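Local coordinates for protein thiaminase-I (Naegleria gruberi, PDB 4HCW) that is a thiaminase-I, a member of an alpha/beta protein family whose fold resembles that of periplasmic binding proteins, at residues A[175-180]-A[332-337]; A[98-103]-A[328-333]; A[118-123]-A[258-263]. All coordinates share one frame; numbering follows the deposited sequence.

In the fold
Contact 3 lies deepest, its centre about 5 Å from the centre of the chain, where two strands of the main mixed sheet pair antiparallel. Contact 1 is also largely buried but further out, about 13 Å from the chain centre, and makes a separate parallel pair of strands. Contact 2 is only partly buried, joins a helix start to the loop leading into strand 335-338, and shares Glu-332 and Val-333 with contact 1. Backbone bonds dominate contacts 1 and 3, contact 1 adding a salt bridge; contact 2 relies on an aromatic ring and a carboxylate. Probable backbone bonds of Arg-334, through N to Pro-258 O and through O to Val-260 N, tie contacts 1 and 3.

Contact 1 of 3, residues A[175-180]-A[332-337]; sequences AAVDIK and EVRVLR
Ala-176, Val-177 and Asp-178 pair with Val-335, Leu-336 and Arg-337 in a two-stranded parallel sheet, the axes of strands 176-179 and 335-337 passing 4.7 Å apart at 22°. Four backbone bonds hold the ladder: Ala-175 O accepts from Val-335 N, Val-335 O from Val-177 N, Val-177 O from Arg-337 N, and Arg-337 O from Ile-179 N. On the face of Ala-176 and Val-335, Arg-337 and Asp-178 lie side by side and point the same way, joined by a side-on salt bridge. Arg-337 NH1 meets the syn lone pair of Asp-178 OD2 at 2.9 Å, while Arg-337 NE reaches Asp-178 OD1 at 3.2 Å. The grip is twisted: OD1 lies in the guanidinium plane, yet NE comes to it from above the carboxylate, and the two planes are 59° apart. A bend at chi3 (-56°) turns NE of Arg-337 toward Asp-178. Arg-337 NH2 bonds to Ser-106 O, so the guanidinium also ties the strand pair to the chain just after helix 99-105. On the face of Val-177 and Leu-336 the contacts are mainly apolar: Leu-336 CD1 lies 3.9 Å from CD1 of Ile-179, whose end reaches over, with Phe-162 and Gln-166 of helix 158-169 against Ile-179. Val-177 crosses Arg-334 at about a right angle, its CG2 4.1 Å from Arg-334 CB.

Contact 2 of 3, residues A[98-103]-A[328-333]; sequences HSFVSS and AKESEV
Val-333 lies over one face of the Phe-100 ring where the N-terminal turn of helix 99-105 packs against the loop that follows helix 317-328. His-98 occupies the N-cap position of the first helix, and Lys-329 is where the second leaves helical geometry. The Phe-100 ring is sandwiched. Over one face lies Val-333 CG1, in a CH-pi contact 3.7 Å from the ring centroid and 22° off the normal; over the opposite face sits His-98 CB, 3.6 Å above the plane of the Phe-100 ring and offset toward its rim. The backbone oxygen of Glu-330 lies at the edge, in the ring plane, with Glu-330 O 3.5 Å from Phe-100 CD2. Chi1 of 54° sets CG of Phe-100 between its own backbone N and carbonyl carbon.

Glu-330 approaches the helix start in a different way. Its CG is anti to the backbone N (chi1 -172°) and the chain is extended beyond it, which carries the carboxylate to the first turn. There Glu-330 OE2 accepts a hydrogen bond from Ser-99 N at 3.3 Å, through its anti lone pair. A negative group beside the N-terminus of a helix would be expected to interact favourably with the helix dipole. On the way, Glu-330 CG passes the edge of the His-98 imidazole, 4.1 Å from His-98 CD2. Next to CD2 in the same ring, His-98 NE2 forms a weak hydrogen bond with Asp-327 OD1 of helix 317-328. Within the first turn, Ser-99 O is gripped twice from opposite faces of its plane, by Ser-103 N and by Ser-103 OG at 2.6 Å.

Contact 3 of 3, residues A[118-123]-A[258-263]; sequences LCSNFL and PYVYTD
The Tyr-261 ring receives the Asn-121 amide at its edge, with Asn-121 ND2 near the ring plane and 3.8 Å from Tyr-261 CE2. Amide and ring are turned almost perpendicular, 82° apart, and the side chains cross at a slant. Cys-119 O and the alpha carbon of Ser-120 approach the same ring obliquely. A second ring, that of Phe-122, has Ser-120 CB over one face, 3.6 Å above its plane and offset toward the rim.

The backbones of strands 118-120 and 260-263 form an antiparallel ladder. Cys-119 and Tyr-261 are the hydrogen-bonded pair. Cys-119 N bonds to Tyr-261 O at 2.6 Å; the return bond, from Tyr-261 N to Cys-119 O, is modelled implausibly short, so its length is doubtful. Their side chains leave the sheet on the same face, bringing Cys-119 CB within 4.0 Å of Tyr-261 CB. Leu-118 and Thr-262, a non-hydrogen-bonded pair, occupy the other face, where Leu-118 CD2 lies 3.9 Å from Val-260 CB and also reaches Thr-262 CG2.

Next to the Cys-119 and Tyr-261 pair a side chain adds a bond: Ser-120 OG, anti to its backbone N (chi1 176°), donates to Tyr-259 O at 2.9 Å, close to the carbonyl plane. Beside it, an inverse gamma turn centred on Asn-121 interrupts the long strand 110-125.

Strand 260-267 lies between strands 65-69 and 110-125 of the main mixed sheet. Phe-100 and Val-101 of helix 99-105 pack on Leu-118, and Phe-326 of helix 317-328 touches both Leu-118 and Phe-122. Gln-167 of helix 158-169 lies against Tyr-261, while Thr-262 OG1 bonds to Ser-70, just beyond the adjacent strand 65-69, and to Ser-104 of helix 99-105.

Contact 1 of 3, residues A[175-180]-A[332-337]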
ATOM      1  N   ALA A 175      -9.407   4.073 -13.064  1.00 93.72           N
ATOM      2  CA  ALA A 175      -8.865   3.723 -11.756  1.00 93.72           C
ATOM      3  C   ALA A 175      -7.513   4.384 -11.504  1.00 93.72           C
ATOM      4  O   ALA A 175      -7.159   4.679 -10.362  1.00 93.72           O
ATOM      5  CB  ALA A 175      -8.753   2.211 -11.617  1.00233.37           C
ATOM      6  N   ALA A 176      -6.764   4.620 -12.576  1.00 88.21           N
ATOM      7  CA  ALA A 176      -5.423   5.182 -12.461  1.00 88.21           C
ATOM      8  C   ALA A 176      -5.422   6.706 -12.550  1.00 88.21           C
ATOM      9  O   ALA A 176      -5.631   7.276 -13.621  1.00 88.21           O
ATOM     10  CB  ALA A 176      -4.508   4.584 -13.522  1.00 83.49           C
ATOM     11  N   VAL A 177      -5.183   7.357 -11.417  1.00 72.16           N
ATOM     12  CA  VAL A 177      -5.076   8.811 -11.375  1.00 72.16           C
ATOM     13  C   VAL A 177      -3.618   9.223 -11.554  1.00 72.16           C
ATOM     14  O   VAL A 177      -2.891   9.424 -10.580  1.00 72.16           O
ATOM     15  CB  VAL A 177      -5.614   9.377 -10.047  1.00 83.36           C
ATOM     16  CG1 VAL A 177      -5.712  10.894 -10.117  1.00 83.36           C
ATOM     17  CG2 VAL A 177      -6.970   8.770  -9.726  1.00 83.36           C
ATOM     18  N   ASP A 178      -3.196   9.339 -12.808  1.00 95.71           N
ATOM     19  CA  ASP A 178      -1.808   9.648 -13.129  1.00 95.71           C
ATOM     20  C   ASP A 178      -1.558  11.151 -13.186  1.00 95.71           C
ATOM     21  O   ASP A 178      -2.075  11.843 -14.063  1.00 95.71           O
ATOM     22  CB  ASP A 178      -1.416   9.000 -14.459  1.00 94.93           C
ATOM     23  CG  ASP A 178      -1.568   7.491 -14.438  1.00 94.93           C
ATOM     24  OD1 ASP A 178      -2.292   6.979 -13.559  1.00 94.93           O
ATOM     25  OD2 ASP A 178      -0.967   6.819 -15.304  1.00 94.93           O
ATOM     26  N   ILE A 179      -0.760  11.650 -12.249  1.00 73.31           N
ATOM     27  CA  ILE A 179      -0.433  13.070 -12.202  1.00 73.31           C
ATOM     28  C   ILE A 179       1.024  13.315 -12.581  1.00 73.31           C
ATOM     29  O   ILE A 179       1.867  12.426 -12.456  1.00 73.31           O
ATOM     30  CB  ILE A 179      -0.704  13.668 -10.809  1.00 71.92           C
ATOM     31  CG1 ILE A 179       0.208  13.024  -9.761  1.00 71.92           C
ATOM     32  CG2 ILE A 179      -2.165  13.488 -10.428  1.00 71.92           C
ATOM     33  CD1 ILE A 179       0.024  13.588  -8.369  1.00 71.92           C
ATOM     34  N   LYS A 180       1.313  14.524 -13.050  1.00 77.64           N
ATOM     35  CA  LYS A 180       2.674  14.894 -13.422  1.00 77.64           C
ATOM     36  C   LYS A 180       3.205  16.016 -12.537  1.00 77.64           C
ATOM     37  O   LYS A 180       2.459  16.608 -11.757  1.00 77.64           O
ATOM     38  CB  LYS A 180       2.743  15.285 -14.900  1.00 91.42           C
ATOM     39  CG  LYS A 180       1.614  16.191 -15.362  1.00 91.42           C
ATOM     40  N   GLU A 332     -15.074   1.756  -7.841  1.00117.36           N
ATOM     41  CA  GLU A 332     -14.920   3.061  -7.207  1.00117.36           C
ATOM     42  C   GLU A 332     -13.508   3.295  -6.673  1.00117.36           C
ATOM     43  O   GLU A 332     -13.136   4.426  -6.359  1.00117.36           O
ATOM     44  CB  GLU A 332     -15.945   3.230  -6.080  1.00144.59           C
ATOM     45  CG  GLU A 332     -17.378   2.860  -6.462  1.00144.59           C
ATOM     46  CD  GLU A 332     -18.086   3.934  -7.274  1.00144.59           C
ATOM     47  OE1 GLU A 332     -19.233   4.282  -6.921  1.00144.59           O
ATOM     48  OE2 GLU A 332     -17.511   4.424  -8.269  1.00144.59           O
ATOM     49  N   VAL A 333     -12.724   2.227  -6.575  1.00 91.33           N
ATOM     50  CA  VAL A 333     -11.368   2.320  -6.042  1.00 91.33           C
ATOM     51  C   VAL A 333     -10.415   3.028  -7.007  1.00 91.33           C
ATOM     52  O   VAL A 333     -10.375   2.716  -8.198  1.00 91.33           O
ATOM     53  CB  VAL A 333     -10.811   0.929  -5.675  1.00 78.32           C
ATOM     54  CG1 VAL A 333      -9.327   1.007  -5.385  1.00 78.32           C
ATOM     55  CG2 VAL A 333     -11.557   0.360  -4.480  1.00 78.32           C
ATOM     56  N   ARG A 334      -9.657   3.986  -6.481  1.00 75.87           N
ATOM     57  CA  ARG A 334      -8.699   4.746  -7.276  1.00 75.87           C
ATOM     58  C   ARG A 334      -7.262   4.457  -6.851  1.00 75.87           C
ATOM     59  O   ARG A 334      -7.010   4.054  -5.716  1.00 75.87           O
ATOM     60  CB  ARG A 334      -8.980   6.245  -7.154  1.00105.19           C
ATOM     61  CG  ARG A 334     -10.323   6.676  -7.714  1.00105.19           C
ATOM     62  CD  ARG A 334     -10.384   6.437  -9.210  1.00105.19           C
ATOM     63  NE  ARG A 334     -11.641   6.900  -9.790  1.00105.19           N
ATOM     64  CZ  ARG A 334     -12.716   6.136  -9.949  1.00105.19           C
ATOM     65  NH1 ARG A 334     -12.690   4.865  -9.570  1.00105.19           N
ATOM     66  NH2 ARG A 334     -13.818   6.642 -10.486  1.00105.19           N
ATOM     67  N   VAL A 335      -6.323   4.664  -7.769  1.00 70.04           N
ATOM     68  CA  VAL A 335      -4.906   4.466  -7.480  1.00 70.04           C
ATOM     69  C   VAL A 335      -4.086   5.659  -7.961  1.00 70.04           C
ATOM     70  O   VAL A 335      -4.026   5.940  -9.157  1.00 70.04           O
ATOM     71  CB  VAL A 335      -4.360   3.186  -8.144  1.00 78.62           C
ATOM     72  CG1 VAL A 335      -2.857   3.075  -7.927  1.00 78.62           C
ATOM     73  CG2 VAL A 335      -5.073   1.956  -7.604  1.00 78.62           C
ATOM     74  N   LEU A 336      -3.452   6.357  -7.023  1.00 67.83           N
ATOM     75  CA  LEU A 336      -2.648   7.527  -7.356  1.00 67.83           C
ATOM     76  C   LEU A 336      -1.265   7.122  -7.858  1.00 67.83           C
ATOM     77  O   LEU A 336      -0.541   6.390  -7.184  1.00 67.83           O
ATOM     78  CB  LEU A 336      -2.520   8.446  -6.139  1.00 60.16           C
ATOM     79  CG  LEU A 336      -1.735   9.743  -6.338  1.00 60.16           C
ATOM     80  CD1 LEU A 336      -2.371  10.599  -7.423  1.00 60.16           C
ATOM     81  CD2 LEU A 336      -1.638  10.513  -5.032  1.00 60.16           C
ATOM     82  N   ARG A 337      -0.905   7.598  -9.047  1.00 70.42           N
ATOM     83  CA  ARG A 337       0.392   7.285  -9.639  1.00 70.42           C
ATOM     84  C   ARG A 337       1.072   8.534 -10.195  1.00 70.42           C
ATOM     85  O   ARG A 337       0.415   9.537 -10.474  1.00 70.42           O
ATOM     86  CB  ARG A 337       0.246   6.232 -10.740  1.00 88.94           C
ATOM     87  CG  ARG A 337      -0.410   4.939 -10.286  1.00 88.94           C
ATOM     88  CD  ARG A 337      -0.283   3.852 -11.340  1.00 88.94           C
ATOM     89  NE  ARG A 337      -0.840   4.262 -12.625  1.00 88.94           N
ATOM     90  CZ  ARG A 337      -0.873   3.489 -13.705  1.00 88.94           C
ATOM     91  NH1 ARG A 337      -1.398   3.945 -14.834  1.00 88.94           N
ATOM     92  NH2 ARG A 337      -0.380   2.259 -13.657  1.00 88.94           N
TER

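Contact 2 of 3, residues A[98-103]-A[328-333]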
ATOM      1  N   HIS A  98      -8.413  -7.789  -9.248  1.00110.62           N
ATOM      2  CA  HIS A  98      -9.480  -6.800  -9.306  1.00110.62           C
ATOM      3  C   HIS A  98      -9.213  -5.824 -10.445  1.00110.62           C
ATOM      4  O   HIS A  98      -8.116  -5.797 -11.004  1.00110.62           O
ATOM      5  CB  HIS A  98      -9.597  -6.046  -7.982  1.00 87.20           C
ATOM      6  CG  HIS A  98     -10.204  -6.854  -6.877  1.00 87.20           C
ATOM      7  ND1 HIS A  98      -9.562  -7.930  -6.303  1.00 87.20           N
ATOM      8  CD2 HIS A  98     -11.394  -6.743  -6.244  1.00 87.20           C
ATOM      9  CE1 HIS A  98     -10.331  -8.446  -5.361  1.00 87.20           C
ATOM     10  NE2 HIS A  98     -11.449  -7.745  -5.305  1.00 87.20           N
ATOM     11  N   SER A  99     -10.219  -5.026 -10.789  1.00 93.84           N
ATOM     12  CA  SER A  99     -10.084  -4.060 -11.871  1.00 93.84           C
ATOM     13  C   SER A  99      -9.025  -3.009 -11.548  1.00 93.84           C
ATOM     14  O   SER A  99      -8.212  -2.653 -12.401  1.00 93.84           O
ATOM     15  CB  SER A  99     -11.427  -3.389 -12.165  1.00 97.30           C
ATOM     16  OG  SER A  99     -11.922  -2.711 -11.024  1.00 97.30           O
ATOM     17  N   PHE A 100      -9.030  -2.524 -10.310  1.00 76.92           N
ATOM     18  CA  PHE A 100      -8.088  -1.491  -9.892  1.00 76.92           C
ATOM     19  C   PHE A 100      -6.676  -2.035  -9.687  1.00 76.92           C
ATOM     20  O   PHE A 100      -5.694  -1.329  -9.919  1.00 76.92           O
ATOM     21  CB  PHE A 100      -8.582  -0.777  -8.630  1.00 88.25           C
ATOM     22  CG  PHE A 100      -8.909  -1.701  -7.490  1.00 88.25           C
ATOM     23  CD1 PHE A 100      -7.941  -2.057  -6.566  1.00 88.25           C
ATOM     24  CD2 PHE A 100     -10.193  -2.198  -7.332  1.00 88.25           C
ATOM     25  CE1 PHE A 100      -8.244  -2.898  -5.511  1.00 88.25           C
ATOM     26  CE2 PHE A 100     -10.502  -3.041  -6.280  1.00 88.25           C
ATOM     27  CZ  PHE A 100      -9.526  -3.392  -5.369  1.00 88.25           C
ATOM     28  N   VAL A 101      -6.581  -3.287  -9.252  1.00 83.28           N
ATOM     29  CA  VAL A 101      -5.286  -3.929  -9.047  1.00 83.28           C
ATOM     30  C   VAL A 101      -4.550  -4.099 -10.372  1.00 83.28           C
ATOM     31  O   VAL A 101      -3.365  -3.785 -10.481  1.00 83.28           O
ATOM     32  CB  VAL A 101      -5.437  -5.304  -8.365  1.00 60.05           C
ATOM     33  CG1 VAL A 101      -4.111  -6.048  -8.360  1.00 60.05           C
ATOM     34  CG2 VAL A 101      -5.964  -5.140  -6.950  1.00 60.05           C
ATOM     35  N   SER A 102      -5.264  -4.590 -11.378  1.00 95.89           N
ATOM     36  CA  SER A 102      -4.684  -4.790 -12.700  1.00 95.89           C
ATOM     37  C   SER A 102      -4.395  -3.457 -13.385  1.00 95.89           C
ATOM     38  O   SER A 102      -3.433  -3.336 -14.145  1.00 95.89           O
ATOM     39  CB  SER A 102      -5.611  -5.644 -13.568  1.00110.71           C
ATOM     40  OG  SER A 102      -6.910  -5.083 -13.631  1.00110.71           O
ATOM     41  N   SER A 103      -5.230  -2.459 -13.110  1.00 81.00           N
ATOM     42  CA  SER A 103      -5.058  -1.133 -13.694  1.00 81.00           C
ATOM     43  C   SER A 103      -3.825  -0.437 -13.132  1.00 81.00           C
ATOM     44  O   SER A 103      -3.142   0.303 -13.841  1.00 81.00           O
ATOM     45  CB  SER A 103      -6.299  -0.270 -13.449  1.00 86.02           C
ATOM     46  OG  SER A 103      -7.442  -0.826 -14.073  1.00 86.02           O
ATOM     47  N   ALA A 328     -17.276  -5.077  -3.665  1.00 90.83           N
ATOM     48  CA  ALA A 328     -18.414  -4.166  -3.709  1.00 90.83           C
ATOM     49  C   ALA A 328     -18.042  -2.834  -4.350  1.00 90.83           C
ATOM     50  O   ALA A 328     -18.829  -2.251  -5.095  1.00 90.83           O
ATOM     51  CB  ALA A 328     -18.970  -3.944  -2.309  1.00 68.45           C
ATOM     52  N   LYS A 329     -16.836  -2.360  -4.055  1.00 85.07           N
ATOM     53  CA  LYS A 329     -16.378  -1.068  -4.550  1.00 85.07           C
ATOM     54  C   LYS A 329     -15.291  -1.238  -5.604  1.00 85.07           C
ATOM     55  O   LYS A 329     -14.397  -0.402  -5.721  1.00 85.07           O
ATOM     56  CB  LYS A 329     -15.854  -0.221  -3.391  1.00 62.69           C
ATOM     57  CG  LYS A 329     -16.788  -0.191  -2.192  1.00 62.69           C
ATOM     58  CD  LYS A 329     -16.206   0.614  -1.041  1.00 62.69           C
ATOM     59  CE  LYS A 329     -17.139   0.598   0.161  1.00 62.69           C
ATOM     60  NZ  LYS A 329     -16.617   1.410   1.295  1.00 62.69           N
ATOM     61  N   GLU A 330     -15.381  -2.318  -6.373  1.00103.74           N
ATOM     62  CA  GLU A 330     -14.363  -2.658  -7.364  1.00103.74           C
ATOM     63  C   GLU A 330     -14.189  -1.581  -8.435  1.00103.74           C
ATOM     64  O   GLU A 330     -13.113  -1.440  -9.018  1.00103.74           O
ATOM     65  CB  GLU A 330     -14.686  -4.009  -8.015  1.00 86.17           C
ATOM     66  CG  GLU A 330     -13.591  -4.549  -8.924  1.00 86.17           C
ATOM     67  CD  GLU A 330     -13.930  -5.909  -9.502  1.00 86.17           C
ATOM     68  OE1 GLU A 330     -14.947  -6.502  -9.083  1.00 86.17           O
ATOM     69  OE2 GLU A 330     -13.179  -6.388 -10.379  1.00 86.17           O
ATOM     70  N   SER A 331     -15.246  -0.815  -8.685  1.00113.40           N
ATOM     71  CA  SER A 331     -15.210   0.215  -9.717  1.00113.40           C
ATOM     72  C   SER A 331     -14.900   1.598  -9.149  1.00113.40           C
ATOM     73  O   SER A 331     -14.508   2.505  -9.884  1.00113.40           O
ATOM     74  CB  SER A 331     -16.537   0.253 -10.478  1.00102.40           C
ATOM     75  OG  SER A 331     -17.614   0.555  -9.607  1.00102.40           O
ATOM     76  N   GLU A 332     -15.074   1.756  -7.841  1.00117.36           N
ATOM     77  CA  GLU A 332     -14.920   3.061  -7.207  1.00117.36           C
ATOM     78  C   GLU A 332     -13.508   3.295  -6.673  1.00117.36           C
ATOM     79  O   GLU A 332     -13.136   4.426  -6.359  1.00117.36           O
ATOM     80  CB  GLU A 332     -15.945   3.230  -6.080  1.00144.59           C
ATOM     81  CG  GLU A 332     -17.378   2.860  -6.462  1.00144.59           C
ATOM     82  CD  GLU A 332     -18.086   3.934  -7.274  1.00144.59           C
ATOM     83  OE1 GLU A 332     -19.233   4.282  -6.921  1.00144.59           O
ATOM     84  OE2 GLU A 332     -17.511   4.424  -8.269  1.00144.59           O
ATOM     85  N   VAL A 333     -12.724   2.227  -6.575  1.00 91.33           N
ATOM     86  CA  VAL A 333     -11.368   2.320  -6.042  1.00 91.33           C
ATOM     87  C   VAL A 333     -10.415   3.028  -7.007  1.00 91.33           C
ATOM     88  O   VAL A 333     -10.375   2.716  -8.198  1.00 91.33           O
ATOM     89  CB  VAL A 333     -10.811   0.929  -5.675  1.00 78.32           C
ATOM     90  CG1 VAL A 333      -9.327   1.007  -5.385  1.00 78.32           C
ATOM     91  CG2 VAL A 333     -11.557   0.360  -4.480  1.00 78.32           C
TER

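Contact 3 of 3, residues A[118-123]-A[258-263]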
ATOM      1  N   LEU A 118      -1.414  -5.466  -1.574  1.00 63.17           N
ATOM      2  CA  LEU A 118      -2.492  -4.490  -1.656  1.00 63.17           C
ATOM      3  C   LEU A 118      -2.541  -3.719  -0.345  1.00 63.17           C
ATOM      4  O   LEU A 118      -2.586  -4.316   0.730  1.00 63.17           O
ATOM      5  CB  LEU A 118      -3.828  -5.187  -1.909  1.00 80.69           C
ATOM      6  CG  LEU A 118      -4.737  -4.578  -2.980  1.00 80.69           C
ATOM      7  CD1 LEU A 118      -6.049  -5.343  -3.064  1.00 80.69           C
ATOM      8  CD2 LEU A 118      -4.988  -3.101  -2.716  1.00 80.69           C
ATOM      9  N   CYS A 119      -2.528  -2.393  -0.433  1.00 77.67           N
ATOM     10  CA  CYS A 119      -2.449  -1.561   0.760  1.00 77.67           C
ATOM     11  C   CYS A 119      -3.376  -0.351   0.666  1.00 77.67           C
ATOM     12  O   CYS A 119      -3.651   0.143  -0.427  1.00 77.67           O
ATOM     13  CB  CYS A 119      -1.005  -1.104   0.978  1.00108.77           C
ATOM     14  SG  CYS A 119      -0.612  -0.646   2.673  1.00108.77           S
ATOM     15  N   SER A 120      -3.852   0.117   1.817  1.00 60.35           N
ATOM     16  CA  SER A 120      -4.739   1.277   1.881  1.00 60.35           C
ATOM     17  C   SER A 120      -4.884   1.788   3.312  1.00 60.35           C
ATOM     18  O   SER A 120      -4.587   1.073   4.268  1.00 60.35           O
ATOM     19  CB  SER A 120      -6.120   0.931   1.318  1.00 91.63           C
ATOM     20  OG  SER A 120      -7.019   2.017   1.467  1.00 91.63           O
ATOM     21  N   ASN A 121      -5.339   3.030   3.453  1.00 81.96           N
ATOM     22  CA  ASN A 121      -5.627   3.587   4.771  1.00 81.96           C
ATOM     23  C   ASN A 121      -7.046   3.251   5.212  1.00 81.96           C
ATOM     24  O   ASN A 121      -7.966   4.051   5.041  1.00 81.96           O
ATOM     25  CB  ASN A 121      -5.413   5.102   4.786  1.00 68.91           C
ATOM     26  CG  ASN A 121      -3.950   5.489   4.702  1.00 68.91           C
ATOM     27  OD1 ASN A 121      -3.212   5.396   5.684  1.00 68.91           O
ATOM     28  ND2 ASN A 121      -3.522   5.938   3.527  1.00 68.91           N
ATOM     29  N   PHE A 122      -7.218   2.064   5.782  1.00 79.60           N
ATOM     30  CA  PHE A 122      -8.536   1.585   6.180  1.00 79.60           C
ATOM     31  C   PHE A 122      -9.019   2.237   7.469  1.00 79.60           C
ATOM     32  O   PHE A 122      -8.236   2.839   8.203  1.00 79.60           O
ATOM     33  CB  PHE A 122      -8.520   0.067   6.359  1.00 55.19           C
ATOM     34  CG  PHE A 122      -8.075  -0.686   5.141  1.00 55.19           C
ATOM     35  CD1 PHE A 122      -8.965  -0.959   4.117  1.00 55.19           C
ATOM     36  CD2 PHE A 122      -6.768  -1.131   5.026  1.00 55.19           C
ATOM     37  CE1 PHE A 122      -8.559  -1.657   2.996  1.00 55.19           C
ATOM     38  CE2 PHE A 122      -6.356  -1.828   3.907  1.00 55.19           C
ATOM     39  CZ  PHE A 122      -7.252  -2.092   2.890  1.00 55.19           C
ATOM     40  N   LEU A 123     -10.314   2.105   7.741  1.00 81.41           N
ATOM     41  CA  LEU A 123     -10.891   2.596   8.985  1.00 81.41           C
ATOM     42  C   LEU A 123     -11.156   1.445   9.943  1.00 81.41           C
ATOM     43  O   LEU A 123     -12.062   0.641   9.726  1.00 81.41           O
ATOM     44  CB  LEU A 123     -12.196   3.346   8.716  1.00 73.37           C
ATOM     45  CG  LEU A 123     -12.925   3.895   9.945  1.00 73.37           C
ATOM     46  CD1 LEU A 123     -12.037   4.861  10.716  1.00 73.37           C
ATOM     47  CD2 LEU A 123     -14.230   4.564   9.539  1.00 73.37           C
ATOM     48  N   PRO A 258     -12.439   6.020  -2.790  1.00 92.02           N
ATOM     49  CA  PRO A 258     -11.439   5.319  -1.980  1.00 92.02           C
ATOM     50  C   PRO A 258     -10.148   5.068  -2.757  1.00 92.02           C
ATOM     51  O   PRO A 258     -10.191   4.687  -3.926  1.00 92.02           O
ATOM     52  CB  PRO A 258     -12.127   3.992  -1.656  1.00 93.26           C
ATOM     53  CG  PRO A 258     -13.037   3.761  -2.810  1.00 93.26           C
ATOM     54  CD  PRO A 258     -13.517   5.120  -3.236  1.00 93.26           C
ATOM     55  N   TYR A 259      -9.011   5.285  -2.103  1.00 80.95           N
ATOM     56  CA  TYR A 259      -7.711   5.077  -2.730  1.00 80.95           C
ATOM     57  C   TYR A 259      -6.957   3.917  -2.087  1.00 80.95           C
ATOM     58  O   TYR A 259      -6.977   3.754  -0.867  1.00 80.95           O
ATOM     59  CB  TYR A 259      -6.867   6.351  -2.652  1.00 75.40           C
ATOM     60  CG  TYR A 259      -7.161   7.355  -3.744  1.00 75.40           C
ATOM     61  CD1 TYR A 259      -8.317   8.123  -3.716  1.00 75.40           C
ATOM     62  CD2 TYR A 259      -6.277   7.540  -4.798  1.00 75.40           C
ATOM     63  CE1 TYR A 259      -8.588   9.043  -4.712  1.00 75.40           C
ATOM     64  CE2 TYR A 259      -6.538   8.458  -5.798  1.00 75.40           C
ATOM     65  CZ  TYR A 259      -7.695   9.206  -5.750  1.00 75.40           C
ATOM     66  OH  TYR A 259      -7.958  10.120  -6.745  1.00 75.40           O
ATOM     67  N   VAL A 260      -6.297   3.113  -2.915  1.00 64.51           N
ATOM     68  CA  VAL A 260      -5.463   2.024  -2.419  1.00 64.51           C
ATOM     69  C   VAL A 260      -4.066   2.079  -3.026  1.00 64.51           C
ATOM     70  O   VAL A 260      -3.854   2.693  -4.073  1.00 64.51           O
ATOM     71  CB  VAL A 260      -6.071   0.636  -2.722  1.00 65.64           C
ATOM     72  CG1 VAL A 260      -7.494   0.540  -2.192  1.00 65.64           C
ATOM     73  CG2 VAL A 260      -6.022   0.346  -4.216  1.00 65.64           C
ATOM     74  N   TYR A 261      -3.115   1.436  -2.357  1.00 71.28           N
ATOM     75  CA  TYR A 261      -1.758   1.309  -2.869  1.00 71.28           C
ATOM     76  C   TYR A 261      -1.503  -0.143  -3.256  1.00 71.28           C
ATOM     77  O   TYR A 261      -1.988  -1.060  -2.594  1.00 71.28           O
ATOM     78  CB  TYR A 261      -0.738   1.743  -1.816  1.00 98.87           C
ATOM     79  CG  TYR A 261      -0.928   3.150  -1.292  1.00 98.87           C
ATOM     80  CD1 TYR A 261      -0.446   4.245  -1.996  1.00 98.87           C
ATOM     81  CD2 TYR A 261      -1.574   3.379  -0.084  1.00 98.87           C
ATOM     82  CE1 TYR A 261      -0.612   5.532  -1.517  1.00 98.87           C
ATOM     83  CE2 TYR A 261      -1.745   4.662   0.403  1.00 98.87           C
ATOM     84  CZ  TYR A 261      -1.263   5.734  -0.317  1.00 98.87           C
ATOM     85  OH  TYR A 261      -1.430   7.013   0.164  1.00 98.87           O
ATOM     86  N   THR A 262      -0.747  -0.353  -4.328  1.00 77.86           N
ATOM     87  CA  THR A 262      -0.388  -1.705  -4.745  1.00 77.86           C
ATOM     88  C   THR A 262       1.109  -1.837  -4.988  1.00 77.86           C
ATOM     89  O   THR A 262       1.697  -1.060  -5.740  1.00 77.86           O
ATOM     90  CB  THR A 262      -1.133  -2.135  -6.026  1.00 63.87           C
ATOM     91  OG1 THR A 262      -0.758  -1.279  -7.112  1.00 63.87           O
ATOM     92  CG2 THR A 262      -2.640  -2.075  -5.826  1.00 63.87           C
ATOM     93  N   ASP A 263       1.723  -2.822  -4.341  1.00 74.75           N
ATOM     94  CA  ASP A 263       3.123  -3.140  -4.584  1.00 74.75           C
ATOM     95  C   ASP A 263       3.212  -4.150  -5.720  1.00 74.75           C
ATOM     96  O   ASP A 263       2.496  -5.152  -5.729  1.00 74.75           O
ATOM     97  CB  ASP A 263       3.779  -3.690  -3.319  1.00 82.32           C
ATOM     98  CG  ASP A 263       3.857  -2.660  -2.211  1.00 82.32           C
ATOM     99  OD1 ASP A 263       4.096  -1.474  -2.520  1.00 82.32           O
ATOM    100  OD2 ASP A 263       3.675  -3.033  -1.033  1.00 82.32           O
TER